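Local coordinates for transcriptional regulator, MarR family (Methanosarcina mazei, PDB 3S2W), which probably binds DNA as a two-fold symmetric dimer and regulates transcription, as winged helix-turn-helix proteins of the MarR family generally do, at the interface of chains A and B. Numbering follows the deposited sequence. Chains: chain A/B, Transcriptional regulator, MarR family.

The interface of chains A and B. Residues chain A 151-152, 154-155; chain B 31, 128, 131-132.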
loop_
_atom_site.group_PDB
_atom_site.type_symbol
_atom_site.label_atom_id
_atom_site.label_comp_id
_atom_site.label_asym_id
_atom_site.label_seq_id
_atom_site.Cartn_x
_atom_site.Cartn_y
_atom_site.Cartn_z
HETATM N N MSE A 151 -4.095 -14.696 0.348
HETATM C CA MSE A 151 -4.829 -13.539 0.817
HETATM C C MSE A 151 -5.176 -12.680 -0.354
HETATM O O MSE A 151 -6.270 -12.140 -0.418
HETATM C CB MSE A 151 -4.017 -12.743 1.835
HETATM C CG MSE A 151 -4.017 -13.406 3.182
HETATM SE SE MSE A 151 -2.777 -12.573 4.380
HETATM C CE MSE A 151 -3.431 -10.745 4.309
ATOM N N PHE A 152 -4.245 -12.575 -1.296
ATOM C CA PHE A 152 -4.486 -11.774 -2.471
ATOM C C PHE A 152 -5.573 -12.355 -3.372
ATOM O O PHE A 152 -6.440 -11.621 -3.859
ATOM C CB PHE A 152 -3.221 -11.549 -3.281
ATOM C CG PHE A 152 -3.461 -10.678 -4.473
ATOM C CD1 PHE A 152 -4.062 -9.430 -4.310
ATOM C CD2 PHE A 152 -3.149 -11.106 -5.745
ATOM C CE1 PHE A 152 -4.325 -8.612 -5.393
ATOM C CE2 PHE A 152 -3.406 -10.295 -6.835
ATOM C CZ PHE A 152 -3.994 -9.042 -6.659
ATOM N N ASN A 154 -7.936 -14.040 -2.414
ATOM C CA ASN A 154 -9.184 -13.848 -1.700
ATOM C C ASN A 154 -9.764 -12.478 -2.010
ATOM O O ASN A 154 -10.973 -12.330 -2.168
ATOM C CB ASN A 154 -8.993 -14.011 -0.197
ATOM C CG ASN A 154 -8.820 -15.438 0.204
ATOM O OD1 ASN A 154 -9.186 -16.355 -0.536
ATOM N ND2 ASN A 154 -8.267 -15.648 1.386
ATOM N N GLY A 155 -8.899 -11.475 -2.087
ATOM C CA GLY A 155 -9.328 -10.162 -2.511
ATOM C C GLY A 155 -9.743 -10.222 -3.967
ATOM O O GLY A 155 -10.875 -9.884 -4.319
ATOM N N LEU B 31 -2.020 -6.192 -2.271
ATOM C CA LEU B 31 -2.987 -6.141 -1.169
ATOM C C LEU B 31 -3.341 -4.711 -0.769
ATOM O O LEU B 31 -4.506 -4.404 -0.528
ATOM C CB LEU B 31 -2.486 -6.916 0.040
ATOM C CG LEU B 31 -2.443 -8.416 -0.214
ATOM C CD1 LEU B 31 -1.691 -9.141 0.902
ATOM C CD2 LEU B 31 -3.859 -8.937 -0.384
ATOM N N TRP B 128 -12.732 -5.831 5.389
ATOM C CA TRP B 128 -11.626 -6.108 4.476
ATOM C C TRP B 128 -10.765 -7.208 5.080
ATOM O O TRP B 128 -10.376 -8.151 4.391
ATOM C CB TRP B 128 -10.792 -4.856 4.182
ATOM C CG TRP B 128 -9.591 -5.111 3.246
ATOM C CD1 TRP B 128 -8.269 -4.900 3.528
ATOM C CD2 TRP B 128 -9.634 -5.641 1.908
ATOM N NE1 TRP B 128 -7.495 -5.248 2.451
ATOM C CE2 TRP B 128 -8.304 -5.710 1.449
ATOM C CE3 TRP B 128 -10.667 -6.067 1.063
ATOM C CZ2 TRP B 128 -7.981 -6.182 0.168
ATOM C CZ3 TRP B 128 -10.347 -6.537 -0.216
ATOM C CH2 TRP B 128 -9.013 -6.601 -0.645
ATOM N N ILE B 131 -12.317 -10.653 4.688
ATOM C CA ILE B 131 -12.173 -11.122 3.312
ATOM C C ILE B 131 -10.792 -11.716 3.069
ATOM O O ILE B 131 -10.671 -12.791 2.466
ATOM C CB ILE B 131 -12.467 -10.021 2.269
ATOM C CG1 ILE B 131 -13.974 -9.799 2.145
ATOM C CG2 ILE B 131 -11.937 -10.430 0.900
ATOM C CD1 ILE B 131 -14.348 -8.385 1.778
ATOM N N LEU B 132 -9.752 -11.030 3.545
ATOM C CA LEU B 132 -8.392 -11.520 3.341
ATOM C C LEU B 132 -8.181 -12.864 4.046
ATOM O O LEU B 132 -7.529 -13.764 3.503
ATOM C CB LEU B 132 -7.352 -10.483 3.777
ATOM C CG LEU B 132 -7.318 -9.215 2.908
ATOM C CD1 LEU B 132 -6.137 -8.304 3.229
ATOM C CD2 LEU B 132 -7.304 -9.597 1.434
#
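A:Asn154 reaches from the C-terminal helix 138-157 of one subunit to the end of helix 118-133 of the other, in the helical dimerisation region typical of MarR-family winged helix-turn-helix regulators; the two-fold axis repeats the contact with the chains exchanged. Its amide nitrogen ND2 donates a hydrogen bond of 2.9 Å to the main-chain O of B:Leu132. The bond is nearly straight, 162° at the hydrogen, and the acceptor lies almost in the amide plane of the asparagine, although the donor approaches from above the carbonyl plane rather than along a lone-pair direction. Carbonyls in the last turn of a helix, such as this one, generally lack an amide partner four residues on, and a side-chain N-H can take that place. With CG beside its backbone N (chi1 -74°), the asparagine directs its amide toward this helix end, while its CB rests 3.4 Å from B:Ile131 O. A leucine in its place would probably leave the B:Leu132 carbonyl without this donor and weaken the polar tie between the two helices.

Apolar contacts continue along helix 138-157 of chain A. The flexible selenomethionine A:Met151, turning at its third torsion (56°), crosses B:Leu132 at about a right angle and lays its methyl CE 3.8 Å from CD1 of that leucine. The branched end of B:Leu31, from helix 20-42, can press one methyl, CD2, on the backbone of A:Phe152, 3.6 Å from CA, and also meet ring atom CD1. A:Gly155, lacking a side chain, lets the indole of B:Trp128 approach the helix backbone, CH2 being 4.0 Å from CA. Within chain B, B:Leu132 CG lies over the rim of one indole face, which probably helps to hold the ring's orientation.

Methyls also meet backbone carbonyl oxygens across the interface in van der Waals contact: B:Leu132 CD2 lies against A:Met151 O, and the beta-branch of B:Ile131 brings CG2 3.7 Å from A:Asn154 O.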